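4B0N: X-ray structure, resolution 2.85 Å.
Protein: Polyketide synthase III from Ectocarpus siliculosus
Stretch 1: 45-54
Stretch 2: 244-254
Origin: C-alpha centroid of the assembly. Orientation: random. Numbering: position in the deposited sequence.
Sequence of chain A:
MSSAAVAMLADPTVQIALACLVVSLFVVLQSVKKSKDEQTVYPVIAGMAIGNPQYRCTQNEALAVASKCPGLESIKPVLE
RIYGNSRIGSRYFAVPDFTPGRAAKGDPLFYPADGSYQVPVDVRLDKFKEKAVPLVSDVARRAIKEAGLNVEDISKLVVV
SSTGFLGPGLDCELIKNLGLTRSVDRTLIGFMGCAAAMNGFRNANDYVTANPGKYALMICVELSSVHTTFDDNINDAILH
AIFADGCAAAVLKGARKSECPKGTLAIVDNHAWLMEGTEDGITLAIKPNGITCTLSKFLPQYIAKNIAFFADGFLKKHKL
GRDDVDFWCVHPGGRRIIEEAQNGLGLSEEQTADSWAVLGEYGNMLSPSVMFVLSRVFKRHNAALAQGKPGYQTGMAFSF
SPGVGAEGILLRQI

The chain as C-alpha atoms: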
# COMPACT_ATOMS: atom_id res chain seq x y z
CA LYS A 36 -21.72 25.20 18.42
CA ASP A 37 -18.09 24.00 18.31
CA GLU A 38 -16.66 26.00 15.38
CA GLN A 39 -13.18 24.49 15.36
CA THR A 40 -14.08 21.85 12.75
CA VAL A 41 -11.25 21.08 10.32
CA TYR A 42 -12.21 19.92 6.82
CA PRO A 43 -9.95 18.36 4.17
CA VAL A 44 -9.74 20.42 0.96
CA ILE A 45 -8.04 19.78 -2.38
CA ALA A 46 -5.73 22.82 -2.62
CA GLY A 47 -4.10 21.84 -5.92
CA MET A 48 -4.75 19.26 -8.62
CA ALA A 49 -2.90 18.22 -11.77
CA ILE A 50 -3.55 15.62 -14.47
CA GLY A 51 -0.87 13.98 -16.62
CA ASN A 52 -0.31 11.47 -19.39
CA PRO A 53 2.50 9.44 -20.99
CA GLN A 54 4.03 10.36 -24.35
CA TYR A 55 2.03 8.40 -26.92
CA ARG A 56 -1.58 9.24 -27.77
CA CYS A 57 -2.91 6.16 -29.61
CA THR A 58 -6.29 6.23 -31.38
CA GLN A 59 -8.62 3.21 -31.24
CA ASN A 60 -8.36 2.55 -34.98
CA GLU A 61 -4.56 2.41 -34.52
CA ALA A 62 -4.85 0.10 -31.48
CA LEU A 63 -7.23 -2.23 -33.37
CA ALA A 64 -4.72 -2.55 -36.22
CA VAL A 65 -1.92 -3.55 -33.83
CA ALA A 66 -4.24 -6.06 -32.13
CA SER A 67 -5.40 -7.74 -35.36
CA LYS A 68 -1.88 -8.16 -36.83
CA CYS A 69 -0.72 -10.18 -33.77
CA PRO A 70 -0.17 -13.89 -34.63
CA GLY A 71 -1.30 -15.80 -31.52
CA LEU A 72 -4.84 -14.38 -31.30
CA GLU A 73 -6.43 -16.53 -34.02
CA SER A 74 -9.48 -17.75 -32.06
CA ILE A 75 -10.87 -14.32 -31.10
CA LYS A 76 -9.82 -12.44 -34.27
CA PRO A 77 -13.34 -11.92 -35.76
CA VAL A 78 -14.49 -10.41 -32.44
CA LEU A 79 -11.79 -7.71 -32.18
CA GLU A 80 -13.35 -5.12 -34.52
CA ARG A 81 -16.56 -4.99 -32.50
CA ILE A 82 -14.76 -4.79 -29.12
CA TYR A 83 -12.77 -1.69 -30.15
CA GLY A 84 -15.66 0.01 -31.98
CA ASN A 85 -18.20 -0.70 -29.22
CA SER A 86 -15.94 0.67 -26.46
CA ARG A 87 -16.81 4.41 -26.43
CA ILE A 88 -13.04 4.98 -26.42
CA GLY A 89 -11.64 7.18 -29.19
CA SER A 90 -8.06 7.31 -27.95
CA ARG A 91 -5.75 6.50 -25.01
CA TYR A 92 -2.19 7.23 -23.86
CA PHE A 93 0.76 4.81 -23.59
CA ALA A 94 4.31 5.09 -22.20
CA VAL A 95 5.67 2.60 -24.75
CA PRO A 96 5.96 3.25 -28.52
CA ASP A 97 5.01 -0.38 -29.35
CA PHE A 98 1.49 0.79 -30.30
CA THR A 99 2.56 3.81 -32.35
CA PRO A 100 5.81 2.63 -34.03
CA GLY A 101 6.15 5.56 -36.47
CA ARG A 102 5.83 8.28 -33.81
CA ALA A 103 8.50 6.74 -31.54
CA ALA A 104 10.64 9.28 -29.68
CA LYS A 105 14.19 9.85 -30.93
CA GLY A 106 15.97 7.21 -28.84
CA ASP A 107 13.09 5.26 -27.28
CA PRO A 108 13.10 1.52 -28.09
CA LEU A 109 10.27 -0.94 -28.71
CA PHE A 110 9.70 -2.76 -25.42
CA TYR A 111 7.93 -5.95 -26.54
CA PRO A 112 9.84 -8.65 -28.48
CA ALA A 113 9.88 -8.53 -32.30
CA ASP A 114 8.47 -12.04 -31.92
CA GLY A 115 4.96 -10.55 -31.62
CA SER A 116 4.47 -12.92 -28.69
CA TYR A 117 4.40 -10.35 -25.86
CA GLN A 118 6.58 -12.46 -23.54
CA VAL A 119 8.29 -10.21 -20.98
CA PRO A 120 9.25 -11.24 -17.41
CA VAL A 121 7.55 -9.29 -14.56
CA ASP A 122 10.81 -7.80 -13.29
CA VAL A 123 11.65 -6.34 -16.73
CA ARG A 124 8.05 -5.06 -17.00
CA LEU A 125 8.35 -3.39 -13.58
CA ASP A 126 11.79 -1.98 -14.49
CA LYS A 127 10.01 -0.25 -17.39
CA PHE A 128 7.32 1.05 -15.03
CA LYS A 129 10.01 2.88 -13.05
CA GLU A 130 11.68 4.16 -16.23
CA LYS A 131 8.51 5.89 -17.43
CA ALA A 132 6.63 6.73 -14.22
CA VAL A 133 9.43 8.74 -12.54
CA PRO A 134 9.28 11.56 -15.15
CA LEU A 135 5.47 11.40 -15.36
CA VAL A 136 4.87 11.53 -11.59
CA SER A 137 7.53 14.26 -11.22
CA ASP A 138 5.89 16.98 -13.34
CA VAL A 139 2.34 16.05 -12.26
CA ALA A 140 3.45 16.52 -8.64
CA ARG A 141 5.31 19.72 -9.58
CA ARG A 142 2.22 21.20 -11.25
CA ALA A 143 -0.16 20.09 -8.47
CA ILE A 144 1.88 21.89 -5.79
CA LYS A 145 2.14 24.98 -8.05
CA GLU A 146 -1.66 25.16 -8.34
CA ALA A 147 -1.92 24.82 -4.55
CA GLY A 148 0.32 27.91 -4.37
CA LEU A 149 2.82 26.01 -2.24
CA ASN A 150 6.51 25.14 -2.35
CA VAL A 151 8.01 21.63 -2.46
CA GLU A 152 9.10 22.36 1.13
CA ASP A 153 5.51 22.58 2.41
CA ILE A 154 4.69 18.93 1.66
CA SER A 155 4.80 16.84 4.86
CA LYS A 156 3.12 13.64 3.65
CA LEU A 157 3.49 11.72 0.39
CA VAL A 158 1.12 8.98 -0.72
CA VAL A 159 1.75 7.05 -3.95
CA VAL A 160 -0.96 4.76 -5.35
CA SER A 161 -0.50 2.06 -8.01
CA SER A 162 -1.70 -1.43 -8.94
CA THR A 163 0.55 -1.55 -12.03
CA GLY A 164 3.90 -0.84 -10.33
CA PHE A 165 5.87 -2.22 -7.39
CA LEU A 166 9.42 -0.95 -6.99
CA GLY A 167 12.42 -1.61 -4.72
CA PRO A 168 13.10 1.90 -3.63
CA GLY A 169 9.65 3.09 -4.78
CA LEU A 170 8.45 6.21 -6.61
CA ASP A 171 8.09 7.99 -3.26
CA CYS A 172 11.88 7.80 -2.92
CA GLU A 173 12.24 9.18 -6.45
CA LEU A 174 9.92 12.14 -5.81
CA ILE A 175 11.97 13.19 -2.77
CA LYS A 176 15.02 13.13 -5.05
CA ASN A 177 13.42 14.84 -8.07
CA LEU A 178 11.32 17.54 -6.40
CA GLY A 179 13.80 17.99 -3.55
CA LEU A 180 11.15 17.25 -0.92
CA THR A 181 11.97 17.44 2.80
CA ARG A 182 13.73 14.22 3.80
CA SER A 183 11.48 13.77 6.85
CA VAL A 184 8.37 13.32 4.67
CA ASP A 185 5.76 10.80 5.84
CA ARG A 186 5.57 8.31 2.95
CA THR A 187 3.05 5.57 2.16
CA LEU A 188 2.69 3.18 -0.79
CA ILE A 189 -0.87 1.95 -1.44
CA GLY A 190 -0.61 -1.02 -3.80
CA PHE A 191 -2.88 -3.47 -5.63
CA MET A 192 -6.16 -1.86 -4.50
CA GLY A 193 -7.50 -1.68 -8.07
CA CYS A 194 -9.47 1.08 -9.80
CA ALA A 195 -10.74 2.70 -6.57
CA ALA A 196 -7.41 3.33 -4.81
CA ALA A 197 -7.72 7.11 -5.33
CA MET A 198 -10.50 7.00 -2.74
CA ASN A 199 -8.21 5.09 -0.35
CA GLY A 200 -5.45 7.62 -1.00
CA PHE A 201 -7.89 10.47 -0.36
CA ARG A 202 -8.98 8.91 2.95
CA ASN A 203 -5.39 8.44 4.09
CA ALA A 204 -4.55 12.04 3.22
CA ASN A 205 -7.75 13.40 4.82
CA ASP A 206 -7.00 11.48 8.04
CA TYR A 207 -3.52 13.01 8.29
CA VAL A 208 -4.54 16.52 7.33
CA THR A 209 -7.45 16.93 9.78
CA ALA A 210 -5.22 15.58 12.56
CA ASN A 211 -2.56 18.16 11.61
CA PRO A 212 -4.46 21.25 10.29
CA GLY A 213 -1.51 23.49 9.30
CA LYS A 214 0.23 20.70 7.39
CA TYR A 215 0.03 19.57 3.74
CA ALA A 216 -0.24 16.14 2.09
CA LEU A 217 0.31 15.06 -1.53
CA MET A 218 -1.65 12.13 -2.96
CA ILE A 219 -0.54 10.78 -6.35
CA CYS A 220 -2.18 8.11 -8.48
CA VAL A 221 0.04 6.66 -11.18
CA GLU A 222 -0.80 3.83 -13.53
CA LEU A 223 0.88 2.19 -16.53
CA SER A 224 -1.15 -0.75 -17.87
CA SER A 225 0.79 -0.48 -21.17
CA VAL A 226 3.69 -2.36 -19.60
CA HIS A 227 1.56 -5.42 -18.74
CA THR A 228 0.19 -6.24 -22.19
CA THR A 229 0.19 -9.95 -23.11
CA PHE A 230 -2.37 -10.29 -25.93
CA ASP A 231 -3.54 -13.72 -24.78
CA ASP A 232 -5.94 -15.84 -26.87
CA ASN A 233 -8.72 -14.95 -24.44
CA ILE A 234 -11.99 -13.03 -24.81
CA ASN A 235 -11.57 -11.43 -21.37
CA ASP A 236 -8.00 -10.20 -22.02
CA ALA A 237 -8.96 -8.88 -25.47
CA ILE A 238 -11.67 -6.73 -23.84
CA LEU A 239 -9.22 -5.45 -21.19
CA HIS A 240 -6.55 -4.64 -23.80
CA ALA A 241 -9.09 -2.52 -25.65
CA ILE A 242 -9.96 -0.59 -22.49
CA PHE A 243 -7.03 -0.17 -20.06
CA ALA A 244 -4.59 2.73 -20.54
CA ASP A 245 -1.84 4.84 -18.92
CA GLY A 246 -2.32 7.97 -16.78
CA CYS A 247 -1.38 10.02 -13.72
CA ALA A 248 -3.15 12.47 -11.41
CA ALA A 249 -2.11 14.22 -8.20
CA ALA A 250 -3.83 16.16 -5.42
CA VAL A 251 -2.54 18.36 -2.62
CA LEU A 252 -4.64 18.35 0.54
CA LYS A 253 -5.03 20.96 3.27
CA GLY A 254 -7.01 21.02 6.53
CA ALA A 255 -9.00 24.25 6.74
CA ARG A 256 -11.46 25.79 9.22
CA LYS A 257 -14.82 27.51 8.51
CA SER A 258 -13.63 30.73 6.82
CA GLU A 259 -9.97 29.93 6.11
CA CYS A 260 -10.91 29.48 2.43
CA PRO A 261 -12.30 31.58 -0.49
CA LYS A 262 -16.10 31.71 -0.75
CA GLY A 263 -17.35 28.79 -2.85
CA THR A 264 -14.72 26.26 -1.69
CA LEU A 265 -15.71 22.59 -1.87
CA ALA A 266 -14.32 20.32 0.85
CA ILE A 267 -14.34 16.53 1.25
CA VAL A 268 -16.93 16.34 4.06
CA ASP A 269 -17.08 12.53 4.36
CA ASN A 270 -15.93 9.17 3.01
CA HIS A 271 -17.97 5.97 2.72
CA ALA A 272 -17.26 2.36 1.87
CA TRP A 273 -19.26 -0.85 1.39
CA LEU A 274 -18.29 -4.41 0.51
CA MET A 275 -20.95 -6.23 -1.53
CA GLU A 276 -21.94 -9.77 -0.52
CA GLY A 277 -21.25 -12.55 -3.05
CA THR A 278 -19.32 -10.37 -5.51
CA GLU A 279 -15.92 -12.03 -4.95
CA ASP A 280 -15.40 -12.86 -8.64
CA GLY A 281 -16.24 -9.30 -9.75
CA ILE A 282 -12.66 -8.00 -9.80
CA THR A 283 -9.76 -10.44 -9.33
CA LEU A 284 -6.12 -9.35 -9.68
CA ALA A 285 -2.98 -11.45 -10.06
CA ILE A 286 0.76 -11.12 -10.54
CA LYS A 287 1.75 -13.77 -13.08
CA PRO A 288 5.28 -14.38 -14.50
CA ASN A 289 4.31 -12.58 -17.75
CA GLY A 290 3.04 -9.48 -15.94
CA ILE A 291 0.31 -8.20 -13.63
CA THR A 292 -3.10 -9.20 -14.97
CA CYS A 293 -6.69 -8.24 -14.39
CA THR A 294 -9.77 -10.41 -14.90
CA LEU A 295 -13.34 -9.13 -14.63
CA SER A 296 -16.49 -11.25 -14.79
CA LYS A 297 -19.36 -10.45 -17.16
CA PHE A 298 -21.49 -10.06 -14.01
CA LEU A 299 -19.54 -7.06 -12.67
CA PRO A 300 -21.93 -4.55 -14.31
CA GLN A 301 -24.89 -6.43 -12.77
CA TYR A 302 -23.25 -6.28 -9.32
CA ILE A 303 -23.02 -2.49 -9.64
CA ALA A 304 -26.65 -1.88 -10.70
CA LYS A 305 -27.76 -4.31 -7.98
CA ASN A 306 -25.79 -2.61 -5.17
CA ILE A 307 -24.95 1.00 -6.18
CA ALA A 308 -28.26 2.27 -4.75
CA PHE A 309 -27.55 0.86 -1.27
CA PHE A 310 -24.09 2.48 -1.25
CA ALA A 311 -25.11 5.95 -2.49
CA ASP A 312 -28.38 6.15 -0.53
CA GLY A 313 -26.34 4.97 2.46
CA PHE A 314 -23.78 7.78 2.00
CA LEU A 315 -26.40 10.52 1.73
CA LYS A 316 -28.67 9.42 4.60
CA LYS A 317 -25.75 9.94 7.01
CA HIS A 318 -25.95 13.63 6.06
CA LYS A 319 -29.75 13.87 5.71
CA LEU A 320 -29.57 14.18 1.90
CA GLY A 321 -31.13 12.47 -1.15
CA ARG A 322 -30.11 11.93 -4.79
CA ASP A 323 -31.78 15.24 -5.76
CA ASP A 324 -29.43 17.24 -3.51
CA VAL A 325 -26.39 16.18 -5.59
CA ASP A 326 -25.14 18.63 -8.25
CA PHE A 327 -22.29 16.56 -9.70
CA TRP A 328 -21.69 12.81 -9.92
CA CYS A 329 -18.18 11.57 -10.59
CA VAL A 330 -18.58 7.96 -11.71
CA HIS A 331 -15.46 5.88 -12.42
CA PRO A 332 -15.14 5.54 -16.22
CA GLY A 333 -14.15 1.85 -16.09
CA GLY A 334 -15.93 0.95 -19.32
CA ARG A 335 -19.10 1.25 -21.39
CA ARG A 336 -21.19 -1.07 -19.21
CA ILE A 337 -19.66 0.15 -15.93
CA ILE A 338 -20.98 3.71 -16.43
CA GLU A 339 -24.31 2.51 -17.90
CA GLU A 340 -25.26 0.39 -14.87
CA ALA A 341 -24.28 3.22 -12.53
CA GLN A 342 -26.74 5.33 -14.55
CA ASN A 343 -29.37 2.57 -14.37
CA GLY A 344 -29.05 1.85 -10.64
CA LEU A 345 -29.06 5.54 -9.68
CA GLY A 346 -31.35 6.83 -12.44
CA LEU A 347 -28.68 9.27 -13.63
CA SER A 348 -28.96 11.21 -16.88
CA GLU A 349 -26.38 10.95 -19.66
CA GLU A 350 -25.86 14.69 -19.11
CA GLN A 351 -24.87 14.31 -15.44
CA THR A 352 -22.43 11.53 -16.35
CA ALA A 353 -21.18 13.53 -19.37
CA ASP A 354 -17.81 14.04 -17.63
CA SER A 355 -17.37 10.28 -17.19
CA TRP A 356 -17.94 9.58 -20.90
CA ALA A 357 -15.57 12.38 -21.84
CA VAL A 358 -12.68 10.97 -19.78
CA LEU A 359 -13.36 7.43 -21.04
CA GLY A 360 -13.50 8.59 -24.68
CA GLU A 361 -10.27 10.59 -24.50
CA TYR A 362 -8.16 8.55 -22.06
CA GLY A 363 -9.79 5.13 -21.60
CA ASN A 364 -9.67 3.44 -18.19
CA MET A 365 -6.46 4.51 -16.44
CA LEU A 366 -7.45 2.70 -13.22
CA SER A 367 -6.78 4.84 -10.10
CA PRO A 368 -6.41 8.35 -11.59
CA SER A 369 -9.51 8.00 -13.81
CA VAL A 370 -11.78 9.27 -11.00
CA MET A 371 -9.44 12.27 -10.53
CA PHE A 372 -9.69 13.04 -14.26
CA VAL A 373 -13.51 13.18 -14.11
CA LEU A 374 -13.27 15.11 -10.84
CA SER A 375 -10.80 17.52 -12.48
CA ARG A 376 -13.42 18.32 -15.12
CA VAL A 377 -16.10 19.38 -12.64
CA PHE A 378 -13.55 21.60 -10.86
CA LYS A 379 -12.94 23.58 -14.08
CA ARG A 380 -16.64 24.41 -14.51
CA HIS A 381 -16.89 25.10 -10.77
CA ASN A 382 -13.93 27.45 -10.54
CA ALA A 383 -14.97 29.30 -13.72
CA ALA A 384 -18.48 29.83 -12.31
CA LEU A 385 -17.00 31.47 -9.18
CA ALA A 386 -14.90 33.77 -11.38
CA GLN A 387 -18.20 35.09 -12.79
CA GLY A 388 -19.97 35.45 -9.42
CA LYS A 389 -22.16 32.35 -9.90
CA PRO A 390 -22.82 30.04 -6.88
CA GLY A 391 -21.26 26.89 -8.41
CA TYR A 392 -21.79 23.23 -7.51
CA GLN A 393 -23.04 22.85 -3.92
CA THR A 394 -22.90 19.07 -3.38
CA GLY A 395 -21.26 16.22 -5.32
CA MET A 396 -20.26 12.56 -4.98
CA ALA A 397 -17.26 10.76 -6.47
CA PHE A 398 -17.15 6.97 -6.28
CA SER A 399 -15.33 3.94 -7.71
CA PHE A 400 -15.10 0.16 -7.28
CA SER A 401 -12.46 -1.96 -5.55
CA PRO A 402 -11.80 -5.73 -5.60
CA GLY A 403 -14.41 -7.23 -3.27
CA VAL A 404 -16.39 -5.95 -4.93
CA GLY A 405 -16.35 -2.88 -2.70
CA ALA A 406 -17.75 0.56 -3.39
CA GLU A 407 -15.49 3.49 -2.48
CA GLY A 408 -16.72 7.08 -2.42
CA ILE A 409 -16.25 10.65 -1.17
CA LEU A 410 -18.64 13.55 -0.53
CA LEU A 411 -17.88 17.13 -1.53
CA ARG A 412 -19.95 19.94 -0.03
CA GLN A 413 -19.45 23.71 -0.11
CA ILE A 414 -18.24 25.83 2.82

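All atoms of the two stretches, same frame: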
# COMPACT_ATOMS: atom_id res chain seq x y z
N ILE A 45 -9.00 19.88 -1.28
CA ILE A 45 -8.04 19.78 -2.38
C ILE A 45 -7.57 21.19 -2.75
O ILE A 45 -8.32 21.98 -3.32
CB ILE A 45 -8.64 19.05 -3.60
CG1 ILE A 45 -9.00 17.60 -3.23
CG2 ILE A 45 -7.67 19.07 -4.78
CD1 ILE A 45 -10.04 16.96 -4.12
N ALA A 46 -6.32 21.50 -2.38
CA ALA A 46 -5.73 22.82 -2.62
C ALA A 46 -5.13 22.97 -4.02
O ALA A 46 -5.10 24.06 -4.58
CB ALA A 46 -4.69 23.13 -1.55
N GLY A 47 -4.65 21.86 -4.57
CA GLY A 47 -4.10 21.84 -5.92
C GLY A 47 -4.29 20.48 -6.56
O GLY A 47 -4.21 19.45 -5.90
N MET A 48 -4.54 20.49 -7.87
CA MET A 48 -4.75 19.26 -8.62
C MET A 48 -4.10 19.37 -10.00
O MET A 48 -4.18 20.42 -10.65
CB MET A 48 -6.24 18.95 -8.74
CG MET A 48 -6.58 17.66 -9.47
SD MET A 48 -8.24 17.06 -9.11
CE MET A 48 -7.94 16.14 -7.60
N ALA A 49 -3.47 18.29 -10.43
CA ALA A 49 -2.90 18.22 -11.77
C ALA A 49 -3.12 16.85 -12.40
O ALA A 49 -3.01 15.82 -11.72
CB ALA A 49 -1.41 18.56 -11.75
N ILE A 50 -3.45 16.85 -13.68
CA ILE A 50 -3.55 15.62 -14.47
C ILE A 50 -2.33 15.48 -15.38
O ILE A 50 -1.67 16.48 -15.71
CB ILE A 50 -4.85 15.53 -15.29
CG1 ILE A 50 -5.03 16.78 -16.18
CG2 ILE A 50 -6.05 15.33 -14.37
CD1 ILE A 50 -6.01 16.61 -17.32
N GLY A 51 -2.03 14.25 -15.78
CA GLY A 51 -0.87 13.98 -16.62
C GLY A 51 -1.00 12.70 -17.41
O GLY A 51 -1.74 11.79 -17.02
N ASN A 52 -0.27 12.63 -18.51
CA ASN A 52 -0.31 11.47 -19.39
C ASN A 52 1.06 11.11 -19.96
O ASN A 52 1.92 11.99 -20.08
CB ASN A 52 -1.31 11.70 -20.53
CG ASN A 52 -2.74 11.58 -20.07
OD1 ASN A 52 -3.11 10.60 -19.44
ND2 ASN A 52 -3.55 12.58 -20.38
N PRO A 53 1.27 9.83 -20.30
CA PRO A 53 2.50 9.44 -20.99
C PRO A 53 2.57 10.01 -22.41
O PRO A 53 1.63 10.67 -22.87
CB PRO A 53 2.43 7.91 -21.00
CG PRO A 53 0.98 7.60 -20.88
CD PRO A 53 0.43 8.65 -19.97
N GLN A 54 3.67 9.72 -23.09
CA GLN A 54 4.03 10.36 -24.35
C GLN A 54 3.08 10.10 -25.52
O GLN A 54 2.72 11.03 -26.25
CB GLN A 54 5.45 9.94 -24.73
CG GLN A 54 6.22 10.97 -25.53
CD GLN A 54 7.64 10.54 -25.81
OE1 GLN A 54 7.99 9.37 -25.64
NE2 GLN A 54 8.47 11.48 -26.24
N ALA A 244 -5.54 1.74 -20.02
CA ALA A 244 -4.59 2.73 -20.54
C ALA A 244 -3.66 3.28 -19.45
O ALA A 244 -3.72 2.86 -18.30
CB ALA A 244 -5.34 3.86 -21.22
N ASP A 245 -2.81 4.23 -19.84
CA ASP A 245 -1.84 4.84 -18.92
C ASP A 245 -2.23 6.27 -18.55
O ASP A 245 -2.71 7.03 -19.39
CB ASP A 245 -0.44 4.84 -19.53
CG ASP A 245 0.10 3.44 -19.77
OD1 ASP A 245 -0.68 2.47 -19.82
OD2 ASP A 245 1.34 3.32 -19.90
N GLY A 246 -2.00 6.63 -17.28
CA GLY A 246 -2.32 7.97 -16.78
C GLY A 246 -1.83 8.28 -15.38
O GLY A 246 -1.49 7.37 -14.62
N CYS A 247 -1.79 9.57 -15.05
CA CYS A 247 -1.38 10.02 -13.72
C CYS A 247 -2.13 11.28 -13.28
O CYS A 247 -2.38 12.19 -14.08
CB CYS A 247 0.13 10.26 -13.68
SG CYS A 247 0.74 10.95 -12.12
N ALA A 248 -2.47 11.32 -12.00
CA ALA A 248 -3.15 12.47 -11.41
C ALA A 248 -2.71 12.65 -9.97
O ALA A 248 -2.53 11.67 -9.24
CB ALA A 248 -4.66 12.31 -11.49
N ALA A 249 -2.55 13.90 -9.56
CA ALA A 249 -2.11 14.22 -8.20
C ALA A 249 -3.01 15.25 -7.53
O ALA A 249 -3.69 16.04 -8.21
CB ALA A 249 -0.66 14.69 -8.21
N ALA A 250 -3.02 15.23 -6.21
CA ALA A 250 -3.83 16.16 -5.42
C ALA A 250 -3.11 16.55 -4.14
O ALA A 250 -2.58 15.70 -3.43
CB ALA A 250 -5.19 15.54 -5.10
N VAL A 251 -3.07 17.85 -3.87
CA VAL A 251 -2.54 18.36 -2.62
C VAL A 251 -3.71 18.62 -1.68
O VAL A 251 -4.75 19.14 -2.11
CB VAL A 251 -1.71 19.65 -2.81
CG1 VAL A 251 -1.01 20.02 -1.51
CG2 VAL A 251 -0.69 19.46 -3.92
N LEU A 252 -3.55 18.25 -0.42
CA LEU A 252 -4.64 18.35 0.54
C LEU A 252 -4.27 19.17 1.76
O LEU A 252 -3.23 18.97 2.38
CB LEU A 252 -5.12 16.95 0.94
CG LEU A 252 -6.11 16.39 -0.07
CD1 LEU A 252 -5.71 15.00 -0.54
CD2 LEU A 252 -7.53 16.39 0.50
N LYS A 253 -5.16 20.11 2.08
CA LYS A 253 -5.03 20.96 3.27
C LYS A 253 -6.18 20.71 4.24
O LYS A 253 -7.24 20.19 3.85
CB LYS A 253 -4.98 22.44 2.87
CG LYS A 253 -6.22 22.95 2.16
CD LYS A 253 -6.16 24.45 1.92
CE LYS A 253 -7.34 24.92 1.09
NZ LYS A 253 -7.34 26.40 0.92
N GLY A 254 -5.97 21.07 5.51
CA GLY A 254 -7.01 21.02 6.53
C GLY A 254 -7.39 22.42 6.96
O GLY A 254 -6.63 23.10 7.67

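What holds the two stretches together? They are neighbouring strands of a sheet running antiparallel, with 163° between their directions, and backbone hydrogen bonds join them. Ala 49 and Ala 249 form a complete reciprocal pair: Ala 49 N donates to Ala 249 O at 3.2 Å, and Ala 249 N donates to Ala 49 O at 2.9 Å. Two residues further along, Cys 247 N reaches Gly 51 O at 3.0 Å. The return bond, from Gly 51 N to Cys 247 O, is short at 2.7 Å but weak, because its angle at the hydrogen is only 130°.

Where does the regular ladder change? Val 251 N donates to Gly 47 O at 2.8 Å, almost in line at 171°, yet Val 251 O receives its bond from Ala 46 N, also at 2.8 Å, rather than from Gly 47. This is a beta bulge: the register shifts by one residue between the Ile 45–Leu 252 pair and the Gly 47–Val 251 pair. Ala 46, with a psi of -30° that departs from the extended values around it, is the extra residue. Its CB points toward the other strand and lies 4.0 Å from Lys 253 CD, so it packs against the aliphatic part of that long side chain.

What do the carbonyls do besides accept N-H bonds? Several also face an alpha carbon on the partner strand, as expected where antiparallel strands come close at their non-hydrogen-bonded pairs. Gly 47 O lies 3.3 Å from Ala 250 CA, Met 48 CA lies 3.4 Å from Ala 249 O, and Ala 248 CA lies 3.4 Å from Ala 49 O. At the bulge, Ile 45 CA is likewise 3.4 Å from Val 251 O.

How do the side chains pack? The apolar contacts gather on the face that carries Ile 45, Met 48 and Ile 50 from one strand and Ala 248, Ala 250 and Leu 252 from the other. Met 48 CE comes to 3.8 Å from Ala 250 CB, which Ile 45 CG2 also approaches, at 4.3 Å. Ile 45 CG1 meets Leu 252 CD2 at 4.2 Å, and Ile 50 CG2 sits 4.4 Å from Ala 248 CB. Beyond the strand end at Gly 51, Pro 53 extends the contact, its CG lying 3.4 Å from Asp 245 CB; both carboxylate oxygens of Asp 245 are hydrogen-bonded elsewhere in the structure.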